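Local coordinates for protein RmpD (Hexulose-6-phosphate synthase) (Streptococcus mutans, PDB 3EXR) that belongs to the orotidine 5'-phosphate decarboxylase/HUMPS family and folds as a TIM barrel, at residues V179-F193 / A209-G221. Residues are numbered along the deposited sequence; the frame is centred on the assembly and turned at random.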
loop_
_atom_site.group_PDB
_atom_site.type_symbol
_atom_site.label_atom_id
_atom_site.label_comp_id
_atom_site.label_asym_id
_atom_site.label_seq_id
_atom_site.Cartn_x
_atom_site.Cartn_y
_atom_site.Cartn_z
ATOM N N VAL A 179 13.298 -2.730 -25.155
ATOM C CA VAL A 179 13.133 -2.188 -26.498
ATOM C C VAL A 179 12.809 -3.314 -27.502
ATOM O O VAL A 179 11.965 -3.148 -28.384
ATOM C CB VAL A 179 14.346 -1.251 -26.883
ATOM C CG1 VAL A 179 15.663 -2.015 -26.944
ATOM C CG2 VAL A 179 14.061 -0.454 -28.151
ATOM N N ASP A 180 13.431 -4.471 -27.329
ATOM C CA ASP A 180 13.157 -5.617 -28.187
ATOM C C ASP A 180 11.777 -6.255 -27.981
ATOM O O ASP A 180 11.258 -6.888 -28.893
ATOM C CB ASP A 180 14.273 -6.668 -28.044
ATOM C CG ASP A 180 15.649 -6.106 -28.379
ATOM O OD1 ASP A 180 15.749 -5.287 -29.317
ATOM O OD2 ASP A 180 16.668 -6.436 -27.718
ATOM N N THR A 181 11.158 -6.082 -26.813
ATOM C CA THR A 181 9.824 -6.699 -26.575
ATOM C C THR A 181 8.619 -5.803 -26.797
ATOM O O THR A 181 7.479 -6.248 -26.643
ATOM C CB THR A 181 9.691 -7.328 -25.166
ATOM O OG1 THR A 181 9.517 -6.308 -24.167
ATOM C CG2 THR A 181 10.909 -8.153 -24.816
ATOM N N LEU A 182 8.835 -4.539 -27.118
ATOM C CA LEU A 182 7.708 -3.686 -27.401
ATOM C C LEU A 182 6.880 -4.255 -28.559
ATOM O O LEU A 182 5.673 -4.238 -28.482
ATOM C CB LEU A 182 8.135 -2.257 -27.685
ATOM C CG LEU A 182 8.553 -1.450 -26.465
ATOM C CD1 LEU A 182 9.326 -0.233 -26.911
ATOM C CD2 LEU A 182 7.334 -1.046 -25.614
ATOM N N LYS A 183 7.533 -4.799 -29.587
ATOM C CA LYS A 183 6.817 -5.349 -30.746
ATOM C C LYS A 183 5.739 -6.400 -30.382
ATOM O O LYS A 183 4.777 -6.571 -31.114
ATOM C CB LYS A 183 7.801 -5.875 -31.821
ATOM C CG LYS A 183 8.604 -7.103 -31.456
ATOM C CD LYS A 183 9.470 -7.577 -32.622
ATOM C CE LYS A 183 10.592 -6.592 -32.962
ATOM N NZ LYS A 183 11.520 -6.311 -31.835
ATOM N N LEU A 184 5.875 -7.063 -29.231
ATOM C CA LEU A 184 4.826 -7.979 -28.723
ATOM C C LEU A 184 3.467 -7.311 -28.623
ATOM O O LEU A 184 2.426 -7.968 -28.731
ATOM C CB LEU A 184 5.153 -8.462 -27.301
ATOM C CG LEU A 184 6.477 -9.149 -27.053
ATOM C CD1 LEU A 184 6.643 -9.439 -25.549
ATOM C CD2 LEU A 184 6.546 -10.389 -27.893
ATOM N N PHE A 185 3.493 -6.017 -28.346
ATOM C CA PHE A 185 2.301 -5.235 -28.094
ATOM C C PHE A 185 1.728 -4.567 -29.335
ATOM O O PHE A 185 0.804 -3.770 -29.230
ATOM C CB PHE A 185 2.608 -4.165 -27.056
ATOM C CG PHE A 185 2.861 -4.723 -25.664
ATOM C CD1 PHE A 185 1.806 -4.978 -24.804
ATOM C CD2 PHE A 185 4.156 -4.989 -25.236
ATOM C CE1 PHE A 185 2.060 -5.471 -23.498
ATOM C CE2 PHE A 185 4.408 -5.490 -23.966
ATOM C CZ PHE A 185 3.358 -5.745 -23.103
ATOM N N GLU A 186 2.259 -4.902 -30.505
ATOM C CA GLU A 186 1.783 -4.319 -31.750
ATOM C C GLU A 186 0.264 -4.473 -31.851
ATOM O O GLU A 186 -0.283 -5.541 -31.578
ATOM C CB GLU A 186 2.497 -4.961 -32.951
ATOM C CG GLU A 186 2.539 -4.098 -34.235
ATOM C CD GLU A 186 1.180 -3.917 -34.927
ATOM O OE1 GLU A 186 0.418 -4.895 -34.978
ATOM O OE2 GLU A 186 0.853 -2.792 -35.387
ATOM N N GLY A 187 -0.406 -3.390 -32.214
ATOM C CA GLY A 187 -1.857 -3.390 -32.298
ATOM C C GLY A 187 -2.614 -3.296 -30.979
ATOM O O GLY A 187 -3.850 -3.331 -30.978
ATOM N N VAL A 188 -1.894 -3.185 -29.863
ATOM C CA VAL A 188 -2.530 -3.009 -28.544
ATOM C C VAL A 188 -2.355 -1.546 -28.130
ATOM O O VAL A 188 -1.244 -1.048 -28.103
ATOM C CB VAL A 188 -1.920 -3.974 -27.468
ATOM C CG1 VAL A 188 -2.660 -3.893 -26.127
ATOM C CG2 VAL A 188 -1.939 -5.415 -27.978
ATOM N N ASP A 189 -3.465 -0.874 -27.852
ATOM C CA ASP A 189 -3.521 0.556 -27.538
ATOM C C ASP A 189 -3.089 0.846 -26.081
ATOM O O ASP A 189 -3.839 1.401 -25.285
ATOM C CB ASP A 189 -4.958 1.034 -27.794
ATOM C CG ASP A 189 -5.123 2.531 -27.684
ATOM O OD1 ASP A 189 -4.209 3.271 -28.094
ATOM O OD2 ASP A 189 -6.179 3.024 -27.211
ATOM N N VAL A 190 -1.866 0.452 -25.771
ATOM C CA VAL A 190 -1.277 0.643 -24.435
ATOM C C VAL A 190 -1.145 2.140 -24.176
ATOM O O VAL A 190 -0.637 2.880 -25.021
ATOM C CB VAL A 190 0.123 -0.028 -24.334
ATOM C CG1 VAL A 190 0.840 0.348 -23.035
ATOM C CG2 VAL A 190 0.016 -1.541 -24.474
ATOM N N PHE A 191 -1.558 2.584 -22.989
ATOM C CA PHE A 191 -1.500 4.010 -22.629
ATOM C C PHE A 191 -0.104 4.435 -22.187
ATOM O O PHE A 191 0.386 5.476 -22.598
ATOM C CB PHE A 191 -2.539 4.324 -21.537
ATOM C CG PHE A 191 -2.411 5.707 -20.937
ATOM C CD1 PHE A 191 -2.658 6.845 -21.702
ATOM C CD2 PHE A 191 -2.087 5.866 -19.598
ATOM C CE1 PHE A 191 -2.554 8.102 -21.165
ATOM C CE2 PHE A 191 -1.996 7.152 -19.047
ATOM C CZ PHE A 191 -2.228 8.262 -19.839
ATOM N N THR A 192 0.510 3.605 -21.343
ATOM C CA THR A 192 1.831 3.838 -20.798
ATOM C C THR A 192 2.580 2.542 -20.607
ATOM O O THR A 192 1.995 1.558 -20.127
ATOM C CB THR A 192 1.731 4.540 -19.422
ATOM O OG1 THR A 192 1.113 5.825 -19.562
ATOM C CG2 THR A 192 3.129 4.773 -18.827
ATOM N N PHE A 193 3.867 2.549 -20.964
ATOM C CA PHE A 193 4.786 1.443 -20.651
ATOM C C PHE A 193 5.639 1.880 -19.441
ATOM O O PHE A 193 6.300 2.915 -19.502
ATOM C CB PHE A 193 5.696 1.130 -21.834
ATOM C CG PHE A 193 4.970 0.457 -22.974
ATOM C CD1 PHE A 193 4.714 -0.913 -22.939
ATOM C CD2 PHE A 193 4.507 1.195 -24.050
ATOM C CE1 PHE A 193 4.014 -1.533 -23.999
ATOM C CE2 PHE A 193 3.823 0.576 -25.101
ATOM C CZ PHE A 193 3.581 -0.777 -25.067
ATOM N N ALA A 209 16.615 4.926 -22.424
ATOM C CA ALA A 209 15.292 5.536 -22.367
ATOM C C ALA A 209 14.882 6.068 -23.736
ATOM O O ALA A 209 13.771 5.798 -24.202
ATOM C CB ALA A 209 15.235 6.659 -21.306
ATOM N N ARG A 210 15.787 6.795 -24.398
ATOM C CA ARG A 210 15.463 7.315 -25.724
ATOM C C ARG A 210 15.224 6.201 -26.744
ATOM O O ARG A 210 14.359 6.352 -27.603
ATOM C CB ARG A 210 16.551 8.262 -26.216
ATOM C CG ARG A 210 16.148 9.004 -27.452
ATOM C CD ARG A 210 17.285 9.847 -27.975
ATOM N NE ARG A 210 17.519 10.945 -27.046
ATOM C CZ ARG A 210 18.556 11.776 -27.112
ATOM N NH1 ARG A 210 19.439 11.664 -28.093
ATOM N NH2 ARG A 210 18.699 12.731 -26.227
ATOM N N ALA A 211 15.993 5.111 -26.676
ATOM C CA ALA A 211 15.821 3.994 -27.629
ATOM C C ALA A 211 14.453 3.345 -27.441
ATOM O O ALA A 211 13.801 2.964 -28.405
ATOM C CB ALA A 211 16.902 2.982 -27.462
ATOM N N PHE A 212 14.008 3.267 -26.183
ATOM C CA PHE A 212 12.724 2.679 -25.853
ATOM C C PHE A 212 11.616 3.560 -26.454
ATOM O O PHE A 212 10.708 3.056 -27.126
ATOM C CB PHE A 212 12.612 2.591 -24.321
ATOM C CG PHE A 212 11.521 1.684 -23.811
ATOM C CD1 PHE A 212 11.842 0.489 -23.185
ATOM C CD2 PHE A 212 10.197 2.081 -23.845
ATOM C CE1 PHE A 212 10.835 -0.332 -22.669
ATOM C CE2 PHE A 212 9.188 1.259 -23.331
ATOM C CZ PHE A 212 9.524 0.053 -22.735
ATOM N N LYS A 213 11.730 4.880 -26.273
ATOM C CA LYS A 213 10.740 5.804 -26.806
ATOM C C LYS A 213 10.781 5.828 -28.358
ATOM O O LYS A 213 9.720 5.964 -29.008
ATOM C CB LYS A 213 10.918 7.198 -26.171
ATOM C CG LYS A 213 9.881 8.213 -26.555
ATOM C CD LYS A 213 8.616 8.075 -25.715
ATOM C CE LYS A 213 7.445 8.762 -26.388
ATOM N NZ LYS A 213 6.163 8.501 -25.674
ATOM N N ASP A 214 11.979 5.668 -28.947
ATOM C CA ASP A 214 12.127 5.597 -30.406
ATOM C C ASP A 214 11.303 4.411 -30.964
ATOM O O ASP A 214 10.661 4.509 -32.015
ATOM C CB ASP A 214 13.601 5.403 -30.818
ATOM C CG ASP A 214 14.453 6.652 -30.697
ATOM O OD1 ASP A 214 13.931 7.774 -30.588
ATOM O OD2 ASP A 214 15.704 6.528 -30.728
ATOM N N GLU A 215 11.339 3.285 -30.266
ATOM C CA GLU A 215 10.639 2.085 -30.699
ATOM C C GLU A 215 9.123 2.218 -30.513
ATOM O O GLU A 215 8.347 1.746 -31.345
ATOM C CB GLU A 215 11.194 0.856 -29.979
ATOM C CG GLU A 215 10.509 -0.446 -30.331
ATOM C CD GLU A 215 10.837 -0.944 -31.749
ATOM O OE1 GLU A 215 11.469 -0.194 -32.538
ATOM O OE2 GLU A 215 10.444 -2.096 -32.068
ATOM N N ILE A 216 8.701 2.841 -29.410
ATOM C CA ILE A 216 7.298 3.220 -29.257
ATOM C C ILE A 216 6.860 4.057 -30.474
ATOM O O ILE A 216 5.840 3.785 -31.062
ATOM C CB ILE A 216 7.057 4.022 -27.953
ATOM C CG1 ILE A 216 7.221 3.118 -26.730
ATOM C CG2 ILE A 216 5.685 4.672 -27.984
ATOM C CD1 ILE A 216 7.187 3.909 -25.382
ATOM N N LYS A 217 7.663 5.052 -30.848
ATOM C CA LYS A 217 7.370 5.891 -32.025
ATOM C C LYS A 217 7.317 5.073 -33.317
ATOM O O LYS A 217 6.469 5.327 -34.188
ATOM C CB LYS A 217 8.411 7.004 -32.166
ATOM C CG LYS A 217 8.059 8.088 -33.181
ATOM C CD LYS A 217 8.864 9.345 -32.888
ATOM C CE LYS A 217 8.925 10.295 -34.078
ATOM N NZ LYS A 217 9.683 11.538 -33.695
ATOM N N ARG A 218 8.225 4.114 -33.484
ATOM C CA ARG A 218 8.182 3.282 -34.711
ATOM C C ARG A 218 6.880 2.477 -34.825
ATOM O O ARG A 218 6.264 2.392 -35.906
ATOM C CB ARG A 218 9.372 2.332 -34.759
ATOM C CG ARG A 218 9.550 1.580 -36.094
ATOM C CD ARG A 218 10.574 0.470 -36.023
ATOM N NE ARG A 218 10.193 -0.662 -35.169
ATOM C CZ ARG A 218 9.307 -1.605 -35.497
ATOM N NH1 ARG A 218 8.660 -1.575 -36.673
ATOM N NH2 ARG A 218 9.068 -2.604 -34.653
ATOM N N ILE A 219 6.473 1.861 -33.723
ATOM C CA ILE A 219 5.334 0.940 -33.720
ATOM C C ILE A 219 4.000 1.673 -33.726
ATOM O O ILE A 219 3.113 1.324 -34.493
ATOM C CB ILE A 219 5.398 -0.028 -32.526
ATOM C CG1 ILE A 219 6.656 -0.901 -32.621
ATOM C CG2 ILE A 219 4.121 -0.857 -32.424
ATOM C CD1 ILE A 219 6.978 -1.647 -31.321
ATOM N N TRP A 220 3.856 2.699 -32.899
ATOM C CA TRP A 220 2.591 3.401 -32.746
ATOM C C TRP A 220 2.499 4.739 -33.473
ATOM O O TRP A 220 1.417 5.307 -33.530
ATOM C CB TRP A 220 2.266 3.605 -31.235
ATOM C CG TRP A 220 1.835 2.348 -30.516
ATOM C CD1 TRP A 220 0.550 1.899 -30.343
ATOM C CD2 TRP A 220 2.677 1.395 -29.869
ATOM N NE1 TRP A 220 0.553 0.711 -29.647
ATOM C CE2 TRP A 220 1.850 0.372 -29.361
ATOM C CE3 TRP A 220 4.058 1.291 -29.674
ATOM C CZ2 TRP A 220 2.357 -0.712 -28.650
ATOM C CZ3 TRP A 220 4.550 0.205 -28.964
ATOM C CH2 TRP A 220 3.708 -0.792 -28.497
ATOM N N GLY A 221 3.608 5.230 -34.030
ATOM C CA GLY A 221 3.632 6.530 -34.733
ATOM C C GLY A 221 2.873 6.563 -36.046
ATOM O O GLY A 221 2.616 5.495 -36.623
HETATM O O HOH W 1 10.427 -4.066 -30.257
#
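Val179 lays CG2, anti to its backbone N, against the Ala211 carbonyl oxygen and CB of Glu215, on helix 205-220, the last of the TIM barrel. Its own carbonyl oxygen takes a bond from water 1 (2.6 Å), which also donates to Glu215 OE2 (2.7 Å) and accepts from the backbone N and NZ of Lys183. Leu182 divides its branches: CD1 sits over one face of the Phe212 ring, 4.0 Å from the centroid, as a CH-pi contact, and also touches Glu215 CG, while CD2 lies over the centre of one Phe193 face. Ile219 CD1 tucks against the Lys183 backbone, and Lys183 NZ also donates to Asp180 O. Phe185 sets CB at the edge of the Trp220 indole. At the end of the type II turn 185-188, Val188 O accepts from Trp220 NE1 (3.0 Å, 151° at the hydrogen), lying near the indole plane although the donor stands above the carbonyl plane. Phe193, on the final barrel strand, meets Trp220 obliquely, CZ to CH2 3.4 Å, planes at 55°. A side-on salt bridge from Arg218 NE and NH2 holds the Glu215 carboxylate. Carboxylate, water and lysine form a polar margin beside an apolar core, and the one direct hydrogen bond between the segments helps orient the indole.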